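Local coordinates for protein metal-dependent hydrolase (Lactobacillus plantarum, PDB 2F6K) that probably catalyses the metal-dependent, non-oxidative decarboxylation of 2-amino-3-carboxymuconate 6-semialdehyde, as a manganese-containing member of the amidohydrolase superfamily, at residues 100-106 / 135-140; 97-101 / 127-132; 2-6 / 297-302. All coordinates share one frame; numbering follows the deposited sequence.

Contact 1: residues 100-106 / 135-140; sequences PYELDAV and PVLERV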
loop_
_atom_site.group_PDB
_atom_site.type_symbol
_atom_site.label_atom_id
_atom_site.label_comp_id
_atom_site.label_asym_id
_atom_site.label_seq_id
_atom_site.Cartn_x
_atom_site.Cartn_y
_atom_site.Cartn_z
ATOM N N PRO A 100 -12.592 -13.287 -8.265
ATOM C CA PRO A 100 -11.440 -13.970 -8.860
ATOM C C PRO A 100 -11.469 -15.493 -8.911
ATOM O O PRO A 100 -10.414 -16.118 -8.985
ATOM C CB PRO A 100 -10.303 -13.502 -7.979
ATOM C CG PRO A 100 -10.938 -13.637 -6.615
ATOM C CD PRO A 100 -12.315 -12.992 -6.842
ATOM N N TYR A 101 -12.645 -16.104 -8.862
ATOM C CA TYR A 101 -12.707 -17.559 -8.880
ATOM C C TYR A 101 -12.814 -18.052 -10.314
ATOM O O TYR A 101 -13.909 -18.234 -10.839
ATOM C CB TYR A 101 -13.891 -18.011 -8.031
ATOM C CG TYR A 101 -13.849 -17.403 -6.639
ATOM C CD1 TYR A 101 -12.846 -17.760 -5.731
ATOM C CD2 TYR A 101 -14.764 -16.419 -6.254
ATOM C CE1 TYR A 101 -12.755 -17.151 -4.482
ATOM C CE2 TYR A 101 -14.679 -15.805 -5.007
ATOM C CZ TYR A 101 -13.673 -16.175 -4.131
ATOM O OH TYR A 101 -13.576 -15.573 -2.900
ATOM N N GLU A 102 -11.659 -18.270 -10.936
ATOM C CA GLU A 102 -11.587 -18.690 -12.333
ATOM C C GLU A 102 -12.553 -19.767 -12.811
ATOM O O GLU A 102 -13.328 -19.535 -13.732
ATOM C CB GLU A 102 -10.165 -19.127 -12.687
ATOM C CG GLU A 102 -10.024 -19.567 -14.137
ATOM C CD GLU A 102 -8.614 -19.996 -14.493
ATOM O OE1 GLU A 102 -8.070 -20.878 -13.794
ATOM O OE2 GLU A 102 -8.053 -19.457 -15.476
ATOM N N LEU A 103 -12.501 -20.945 -12.201
ATOM C CA LEU A 103 -13.359 -22.032 -12.639
ATOM C C LEU A 103 -14.831 -21.684 -12.506
ATOM O O LEU A 103 -15.635 -22.012 -13.381
ATOM C CB LEU A 103 -13.042 -23.315 -11.862
ATOM C CG LEU A 103 -13.258 -24.603 -12.668
ATOM C CD1 LEU A 103 -12.445 -24.517 -13.955
ATOM C CD2 LEU A 103 -12.836 -25.828 -11.853
ATOM N N ASP A 104 -15.183 -21.010 -11.419
ATOM C CA ASP A 104 -16.569 -20.615 -11.179
ATOM C C ASP A 104 -17.027 -19.571 -12.196
ATOM O O ASP A 104 -18.163 -19.607 -12.670
ATOM C CB ASP A 104 -16.703 -20.072 -9.756
ATOM C CG ASP A 104 -16.377 -21.124 -8.701
ATOM O OD1 ASP A 104 -17.257 -21.953 -8.396
ATOM O OD2 ASP A 104 -15.233 -21.133 -8.193
ATOM N N ALA A 105 -16.133 -18.649 -12.535
ATOM C CA ALA A 105 -16.442 -17.613 -13.505
ATOM C C ALA A 105 -16.646 -18.252 -14.876
ATOM O O ALA A 105 -17.537 -17.850 -15.622
ATOM C CB ALA A 105 -15.311 -16.592 -13.562
ATOM N N VAL A 106 -15.817 -19.239 -15.205
ATOM C CA VAL A 106 -15.916 -19.947 -16.480
ATOM C C VAL A 106 -17.328 -20.506 -16.593
ATOM O O VAL A 106 -17.952 -20.475 -17.658
ATOM C CB VAL A 106 -14.894 -21.119 -16.549
ATOM C CG1 VAL A 106 -15.288 -22.114 -17.630
ATOM C CG2 VAL A 106 -13.505 -20.579 -16.832
ATOM N N PRO A 135 -3.402 -13.341 -15.992
ATOM C CA PRO A 135 -3.468 -14.733 -16.448
ATOM C C PRO A 135 -4.195 -15.675 -15.481
ATOM O O PRO A 135 -4.411 -16.856 -15.781
ATOM C CB PRO A 135 -1.995 -15.101 -16.658
ATOM C CG PRO A 135 -1.255 -14.144 -15.770
ATOM C CD PRO A 135 -2.010 -12.863 -15.962
ATOM N N VAL A 136 -4.578 -15.146 -14.325
ATOM C CA VAL A 136 -5.299 -15.927 -13.327
ATOM C C VAL A 136 -6.674 -16.269 -13.886
ATOM O O VAL A 136 -7.335 -17.204 -13.427
ATOM C CB VAL A 136 -5.457 -15.120 -12.004
ATOM C CG1 VAL A 136 -6.509 -15.745 -11.110
ATOM C CG2 VAL A 136 -4.129 -15.084 -11.263
ATOM N N LEU A 137 -7.091 -15.511 -14.894
ATOM C CA LEU A 137 -8.400 -15.695 -15.513
ATOM C C LEU A 137 -8.360 -16.155 -16.971
ATOM O O LEU A 137 -9.330 -15.971 -17.700
ATOM C CB LEU A 137 -9.188 -14.381 -15.420
ATOM C CG LEU A 137 -10.053 -14.049 -14.192
ATOM C CD1 LEU A 137 -9.438 -14.570 -12.932
ATOM C CD2 LEU A 137 -10.238 -12.543 -14.100
ATOM N N GLU A 138 -7.255 -16.754 -17.402
ATOM C CA GLU A 138 -7.164 -17.205 -18.786
ATOM C C GLU A 138 -8.354 -18.040 -19.238
ATOM O O GLU A 138 -8.945 -17.772 -20.282
ATOM C CB GLU A 138 -5.891 -18.011 -19.026
ATOM C CG GLU A 138 -4.615 -17.199 -18.954
ATOM C CD GLU A 138 -3.427 -17.943 -19.545
ATOM O OE1 GLU A 138 -3.348 -19.186 -19.364
ATOM O OE2 GLU A 138 -2.576 -17.277 -20.181
ATOM N N ARG A 139 -8.710 -19.056 -18.463
ATOM C CA ARG A 139 -9.828 -19.908 -18.850
ATOM C C ARG A 139 -11.105 -19.103 -19.055
ATOM O O ARG A 139 -11.957 -19.476 -19.867
ATOM C CB ARG A 139 -10.035 -21.014 -17.809
ATOM C CG ARG A 139 -8.834 -21.957 -17.724
ATOM C CD ARG A 139 -9.058 -23.104 -16.761
ATOM N NE ARG A 139 -7.880 -23.965 -16.664
ATOM C CZ ARG A 139 -6.783 -23.676 -15.963
ATOM N NH1 ARG A 139 -6.695 -22.543 -15.281
ATOM N NH2 ARG A 139 -5.765 -24.527 -15.948
ATOM N N VAL A 140 -11.227 -17.987 -18.338
ATOM C CA VAL A 140 -12.405 -17.137 -18.475
ATOM C C VAL A 140 -12.353 -16.434 -19.824
ATOM O O VAL A 140 -13.370 -16.307 -20.503
ATOM C CB VAL A 140 -12.488 -16.062 -17.358
ATOM C CG1 VAL A 140 -13.704 -15.168 -17.584
ATOM C CG2 VAL A 140 -12.591 -16.728 -15.998
HETATM O O HOH W 1 -5.431 -19.238 -15.278
#
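Glu102 reaches Arg139 with a fully stretched chain: CG stands anti to the backbone N (chi1 -180°), the next bond is also extended, and the carboxylate is carried across to the start of helix 138-145. There its two oxygens do different work. Glu102 OE2 accepts the backbone N-H of Arg139, N to OE2 3.1 Å, with an N-H...O angle of 154°; the donor comes in on the anti side of the carboxylate and well out of its plane. A water donates to the same Glu102 OE2 at 2.6 Å and also to the carbonyl O of Pro135, tying the carboxylate to the turn that leads into the helix. Glu102 OE1 makes a salt bridge with Arg139 NH1 at 2.6 Å, but as a hydrogen bond it is weak, because the angle at the hydrogen is poor. The guanidinium edge meets a carboxylate turned 89° to it, so this is not a flat, two-pronged pairing. An anion at the first turn of a helix is likely to be favoured by the N-H groups there and by the arginine.

Beside the charged pair the contact becomes apolar. Val140 CG2 packs on Ala105 CB at 3.7 Å, both residues buried, while Val106 lies alongside, its CG2 3.6 Å from Arg139 CB at the foot of the arginine chain. Helices 102-114 and 138-145 thus meet at their first turns. Tyr101 leans away onto helix 66-86 and also packs on Pro135 of the second subunit, whereas Leu137 turns to Leu130 of strand 130-131.

Contact 2: residues 97-101 / 127-132; sequences LPIPY and SRGLYF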
loop_
_atom_site.group_PDB
_atom_site.type_symbol
_atom_site.label_atom_id
_atom_site.label_comp_id
_atom_site.label_asym_id
_atom_site.label_seq_id
_atom_site.Cartn_x
_atom_site.Cartn_y
_atom_site.Cartn_z
ATOM N N LEU A 97 -19.431 -11.545 -13.232
ATOM C CA LEU A 97 -18.700 -12.791 -13.062
ATOM C C LEU A 97 -18.128 -12.915 -11.654
ATOM O O LEU A 97 -17.640 -11.939 -11.080
ATOM C CB LEU A 97 -17.566 -12.877 -14.085
ATOM C CG LEU A 97 -17.940 -12.749 -15.562
ATOM C CD1 LEU A 97 -16.685 -12.886 -16.412
ATOM C CD2 LEU A 97 -18.945 -13.813 -15.942
ATOM N N PRO A 98 -18.171 -14.129 -11.086
ATOM C CA PRO A 98 -17.660 -14.386 -9.738
ATOM C C PRO A 98 -16.135 -14.341 -9.652
ATOM O O PRO A 98 -15.505 -15.214 -9.054
ATOM C CB PRO A 98 -18.233 -15.763 -9.418
ATOM C CG PRO A 98 -18.183 -16.438 -10.744
ATOM C CD PRO A 98 -18.705 -15.363 -11.685
ATOM N N ILE A 99 -15.542 -13.328 -10.273
ATOM C CA ILE A 99 -14.098 -13.149 -10.222
ATOM C C ILE A 99 -13.781 -12.883 -8.751
ATOM O O ILE A 99 -14.595 -12.273 -8.051
ATOM C CB ILE A 99 -13.680 -11.952 -11.091
ATOM C CG1 ILE A 99 -13.807 -12.341 -12.573
ATOM C CG2 ILE A 99 -12.271 -11.492 -10.730
ATOM C CD1 ILE A 99 -13.505 -11.215 -13.549
ATOM N N PRO A 100 -12.592 -13.287 -8.265
ATOM C CA PRO A 100 -11.440 -13.970 -8.860
ATOM C C PRO A 100 -11.469 -15.493 -8.911
ATOM O O PRO A 100 -10.414 -16.118 -8.985
ATOM C CB PRO A 100 -10.303 -13.502 -7.979
ATOM C CG PRO A 100 -10.938 -13.637 -6.615
ATOM C CD PRO A 100 -12.315 -12.992 -6.842
ATOM N N TYR A 101 -12.645 -16.104 -8.862
ATOM C CA TYR A 101 -12.707 -17.559 -8.880
ATOM C C TYR A 101 -12.814 -18.052 -10.314
ATOM O O TYR A 101 -13.909 -18.234 -10.839
ATOM C CB TYR A 101 -13.891 -18.011 -8.031
ATOM C CG TYR A 101 -13.849 -17.403 -6.639
ATOM C CD1 TYR A 101 -12.846 -17.760 -5.731
ATOM C CD2 TYR A 101 -14.764 -16.419 -6.254
ATOM C CE1 TYR A 101 -12.755 -17.151 -4.482
ATOM C CE2 TYR A 101 -14.679 -15.805 -5.007
ATOM C CZ TYR A 101 -13.673 -16.175 -4.131
ATOM O OH TYR A 101 -13.576 -15.573 -2.900
ATOM N N SER A 127 -10.652 -6.563 -9.035
ATOM C CA SER A 127 -11.511 -7.056 -7.976
ATOM C C SER A 127 -10.577 -7.296 -6.811
ATOM O O SER A 127 -9.798 -8.247 -6.823
ATOM C CB SER A 127 -12.191 -8.359 -8.400
ATOM O OG SER A 127 -13.052 -8.841 -7.381
ATOM N N ARG A 128 -10.640 -6.407 -5.824
ATOM C CA ARG A 128 -9.779 -6.489 -4.644
ATOM C C ARG A 128 -8.322 -6.785 -4.985
ATOM O O ARG A 128 -7.656 -7.520 -4.258
ATOM C CB ARG A 128 -10.280 -7.553 -3.650
ATOM C CG ARG A 128 -11.563 -7.181 -2.901
ATOM C CD ARG A 128 -11.842 -8.169 -1.764
ATOM N NE ARG A 128 -10.948 -7.982 -0.621
ATOM C CZ ARG A 128 -11.129 -7.068 0.333
ATOM N NH1 ARG A 128 -12.172 -6.258 0.288
ATOM N NH2 ARG A 128 -10.268 -6.966 1.337
ATOM N N GLY A 129 -7.825 -6.234 -6.087
ATOM C CA GLY A 129 -6.430 -6.464 -6.421
ATOM C C GLY A 129 -6.133 -7.313 -7.642
ATOM O O GLY A 129 -5.011 -7.288 -8.152
ATOM N N LEU A 130 -7.109 -8.091 -8.100
ATOM C CA LEU A 130 -6.905 -8.900 -9.296
ATOM C C LEU A 130 -7.389 -8.053 -10.473
ATOM O O LEU A 130 -8.591 -7.883 -10.674
ATOM C CB LEU A 130 -7.699 -10.209 -9.220
ATOM C CG LEU A 130 -7.317 -11.259 -10.278
ATOM C CD1 LEU A 130 -8.000 -12.578 -9.977
ATOM C CD2 LEU A 130 -7.706 -10.771 -11.660
ATOM N N TYR A 131 -6.446 -7.508 -11.237
ATOM C CA TYR A 131 -6.786 -6.665 -12.376
ATOM C C TYR A 131 -7.132 -7.488 -13.609
ATOM O O TYR A 131 -6.511 -8.522 -13.876
ATOM C CB TYR A 131 -5.633 -5.695 -12.693
ATOM C CG TYR A 131 -5.591 -4.503 -11.763
ATOM C CD1 TYR A 131 -5.130 -4.629 -10.451
ATOM C CD2 TYR A 131 -6.132 -3.275 -12.155
ATOM C CE1 TYR A 131 -5.223 -3.570 -9.550
ATOM C CE2 TYR A 131 -6.234 -2.208 -11.260
ATOM C CZ TYR A 131 -5.784 -2.364 -9.958
ATOM O OH TYR A 131 -5.961 -1.347 -9.045
ATOM N N PHE A 132 -8.126 -7.027 -14.362
ATOM C CA PHE A 132 -8.522 -7.761 -15.544
ATOM C C PHE A 132 -7.310 -7.854 -16.454
ATOM O O PHE A 132 -6.480 -6.951 -16.488
ATOM C CB PHE A 132 -9.672 -7.063 -16.256
ATOM C CG PHE A 132 -10.464 -7.978 -17.140
ATOM C CD1 PHE A 132 -11.170 -9.053 -16.592
ATOM C CD2 PHE A 132 -10.501 -7.779 -18.518
ATOM C CE1 PHE A 132 -11.905 -9.919 -17.412
ATOM C CE2 PHE A 132 -11.232 -8.638 -19.344
ATOM C CZ PHE A 132 -11.935 -9.709 -18.790
#
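The Phe132 ring takes Ile99 at its edge: the Ile99 CD1 methyl lies near the ring plane, 4.4 Å from Phe132 CE1, and the same ring meets Tyr141 edge-to-face. In Ile99 a chi1 of -73° turns CG1 to the side of the backbone N and leaves CG2 anti to it, which brings Ile99 CG2 to 3.9 Å from Ser127 CB. Leu130 sends CD1 toward Pro100 and Ile99; its modelled approach to the proline is too close to be trusted in detail.

Residues 127-132 belong to a beta hairpin of strands 126-127 and 130-131 with a two-residue loop, Arg128 and Gly129. Its type I' turn is closed by a reciprocal pair of backbone bonds, Ser127 N to Leu130 O at 2.9 Å and Leu130 N to Ser127 O at 3.0 Å, and Gly129 has backbone angles that suit only glycine. The hairpin follows strand 120-124 of the parallel barrel and packs on the loop after strand 91-95, where a cis peptide precedes Pro100. Polar ties run through His60, whose ND1 bonds to Ser127 OG and whose NE2 bonds to the carbonyl O of Leu97. Beyond the turn, Arg128 hydrogen-bonds to Lys163 and Asn164 of the fourth subunit.

Contact 3: residues 2-6 / 297-302; sequences SKIDF and FYDNAH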
loop_
_atom_site.group_PDB
_atom_site.type_symbol
_atom_site.label_atom_id
_atom_site.label_comp_id
_atom_site.label_asym_id
_atom_site.label_seq_id
_atom_site.Cartn_x
_atom_site.Cartn_y
_atom_site.Cartn_z
ATOM N N SER A 2 -34.032 7.574 -31.543
ATOM C CA SER A 2 -33.861 7.006 -30.176
ATOM C C SER A 2 -32.426 6.596 -29.944
ATOM O O SER A 2 -31.682 6.364 -30.895
ATOM C CB SER A 2 -34.750 5.783 -29.991
ATOM O OG SER A 2 -36.096 6.184 -29.874
ATOM N N LYS A 3 -32.052 6.490 -28.673
ATOM C CA LYS A 3 -30.698 6.104 -28.303
ATOM C C LYS A 3 -30.662 4.732 -27.643
ATOM O O LYS A 3 -31.676 4.236 -27.137
ATOM C CB LYS A 3 -30.125 7.121 -27.319
ATOM C CG LYS A 3 -30.509 8.545 -27.622
ATOM C CD LYS A 3 -30.163 9.479 -26.468
ATOM C CE LYS A 3 -30.676 10.887 -26.731
ATOM N NZ LYS A 3 -30.674 11.684 -25.495
ATOM N N ILE A 4 -29.478 4.126 -27.659
ATOM C CA ILE A 4 -29.243 2.843 -27.007
ATOM C C ILE A 4 -28.191 3.162 -25.939
ATOM O O ILE A 4 -27.130 3.700 -26.253
ATOM C CB ILE A 4 -28.693 1.778 -27.986
ATOM C CG1 ILE A 4 -29.773 1.398 -29.002
ATOM C CG2 ILE A 4 -28.255 0.542 -27.206
ATOM C CD1 ILE A 4 -29.285 0.504 -30.120
ATOM N N ASP A 5 -28.499 2.845 -24.685
ATOM C CA ASP A 5 -27.607 3.127 -23.556
ATOM C C ASP A 5 -26.716 1.935 -23.195
ATOM O O ASP A 5 -27.211 0.919 -22.721
ATOM C CB ASP A 5 -28.460 3.505 -22.342
ATOM C CG ASP A 5 -27.679 4.254 -21.284
ATOM O OD1 ASP A 5 -26.430 4.112 -21.241
ATOM O OD2 ASP A 5 -28.329 4.979 -20.495
ATOM N N PHE A 6 -25.407 2.054 -23.389
ATOM C CA PHE A 6 -24.527 0.932 -23.074
ATOM C C PHE A 6 -23.805 1.019 -21.734
ATOM O O PHE A 6 -22.927 0.202 -21.437
ATOM C CB PHE A 6 -23.493 0.736 -24.182
ATOM C CG PHE A 6 -23.590 -0.594 -24.862
ATOM C CD1 PHE A 6 -24.074 -0.692 -26.164
ATOM C CD2 PHE A 6 -23.215 -1.759 -24.196
ATOM C CE1 PHE A 6 -24.184 -1.932 -26.797
ATOM C CE2 PHE A 6 -23.323 -3.007 -24.820
ATOM C CZ PHE A 6 -23.808 -3.092 -26.123
ATOM N N PHE A 297 -25.077 7.623 -30.647
ATOM C CA PHE A 297 -26.346 7.407 -29.964
ATOM C C PHE A 297 -27.085 6.119 -30.314
ATOM O O PHE A 297 -27.790 5.561 -29.468
ATOM C CB PHE A 297 -27.292 8.576 -30.248
ATOM C CG PHE A 297 -27.078 9.763 -29.364
ATOM C CD1 PHE A 297 -27.058 11.049 -29.905
ATOM C CD2 PHE A 297 -26.928 9.605 -27.989
ATOM C CE1 PHE A 297 -26.890 12.162 -29.094
ATOM C CE2 PHE A 297 -26.757 10.713 -27.161
ATOM C CZ PHE A 297 -26.737 11.996 -27.716
ATOM N N TYR A 298 -26.939 5.644 -31.547
ATOM C CA TYR A 298 -27.693 4.462 -31.951
ATOM C C TYR A 298 -27.010 3.462 -32.896
ATOM O O TYR A 298 -26.829 2.295 -32.548
ATOM C CB TYR A 298 -29.020 4.929 -32.574
ATOM C CG TYR A 298 -30.007 3.827 -32.854
ATOM C CD1 TYR A 298 -30.851 3.361 -31.858
ATOM C CD2 TYR A 298 -30.079 3.228 -34.114
ATOM C CE1 TYR A 298 -31.744 2.324 -32.105
ATOM C CE2 TYR A 298 -30.968 2.191 -34.368
ATOM C CZ TYR A 298 -31.795 1.744 -33.361
ATOM O OH TYR A 298 -32.675 0.713 -33.596
ATOM N N ASP A 299 -26.638 3.914 -34.086
ATOM C CA ASP A 299 -26.032 3.023 -35.072
ATOM C C ASP A 299 -24.938 2.075 -34.570
ATOM O O ASP A 299 -25.023 0.867 -34.783
ATOM C CB ASP A 299 -25.517 3.827 -36.272
ATOM C CG ASP A 299 -26.631 4.608 -36.979
ATOM O OD1 ASP A 299 -27.813 4.208 -36.877
ATOM O OD2 ASP A 299 -26.324 5.618 -37.649
ATOM N N ASN A 300 -23.916 2.603 -33.909
ATOM C CA ASN A 300 -22.844 1.747 -33.426
ATOM C C ASN A 300 -23.333 0.643 -32.492
ATOM O O ASN A 300 -22.972 -0.523 -32.672
ATOM C CB ASN A 300 -21.758 2.588 -32.760
ATOM C CG ASN A 300 -21.082 3.521 -33.745
ATOM O OD1 ASN A 300 -21.177 3.317 -34.955
ATOM N ND2 ASN A 300 -20.392 4.539 -33.240
ATOM N N ALA A 301 -24.156 0.998 -31.510
ATOM C CA ALA A 301 -24.688 0.005 -30.583
ATOM C C ALA A 301 -25.486 -1.036 -31.364
ATOM O O ALA A 301 -25.247 -2.242 -31.257
ATOM C CB ALA A 301 -25.587 0.676 -29.554
ATOM N N HIS A 302 -26.438 -0.551 -32.154
ATOM C CA HIS A 302 -27.294 -1.411 -32.954
ATOM C C HIS A 302 -26.520 -2.414 -33.805
ATOM O O HIS A 302 -26.887 -3.589 -33.869
ATOM C CB HIS A 302 -28.183 -0.572 -33.864
ATOM C CG HIS A 302 -29.135 -1.385 -34.683
ATOM N ND1 HIS A 302 -30.169 -2.105 -34.122
ATOM C CD2 HIS A 302 -29.189 -1.622 -36.015
ATOM C CE1 HIS A 302 -30.817 -2.752 -35.075
ATOM N NE2 HIS A 302 -30.243 -2.476 -36.233
#
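Ile4 and Ala301 form the apolar centre, with Ile4 CG2 3.6 Å from Ala301 CB. This is the first strand of the TIM barrel, 3-9, lying against the C-terminal helix 290-306, so the two ends of the chain meet on the outside of the barrel wall. The short segments approach to 6.5 Å between axes, their N-to-C directions 57° apart. Ile4 divides its branches between two targets: CG2, set anti to the backbone N, goes to the alanine, while Ile4 CG1 stands 3.6 Å from Tyr298 CD1 and carries CD1 on along that ring toward the backbone of His302. Phe6 comes to the alanine from farther along the chain and offers a ring edge, Phe6 CD1 4.0 Å from Ala301 CB. The next residue, His7, is a manganese ligand, so the strand runs from this packing directly into the metal site.

Outward from the isoleucine, the lysine chain of Lys3 runs alongside the Phe297 side chain in the same direction. Its methylenes follow the ring, and Lys3 CE sits over the face in a CH-pi contact, 4.2 Å from the centroid of the Phe297 ring and 19° off the normal. Lys3 NZ then bonds to the carbonyl O of Asn47. Shortening Lys3 to an alanine would probably strip this cover from the Phe297 face and leave the Asn47 carbonyl without its ammonium partner.

Between the segments the backbones join where the helix opens into a wider pi-type turn at 297-299: Phe297 O accepts Ile4 N at 2.9 Å, nearly head-on (C=O...N 176°). Lys3 CA lies 3.2 Å from the same Phe297 O. At the exposed edge, Ser2 O approaches the Tyr298 ring obliquely, 3.3 Å from Tyr298 CD1.

Contacts 1 and 2 are neighbours, their centres 9 Å apart, and share Pro100 and Tyr101; Ile99 packs on Leu137 and Leu130 on Val136, and strand 130-131 leads on to helix 138-145. Both touch the second subunit. Contact 3 joins the two chain ends, so both others fall between its segments in sequence; it lies across the centre of the chain from them, about 31 Å from contact 1 between centres, with no other subunit against it. Contact 1, partly buried at the subunit boundary, relies on a charged pair and a water; contact 2 is buried and almost wholly apolar; contact 3 has a buried strand-helix centre with a backbone bond and an exposed rim.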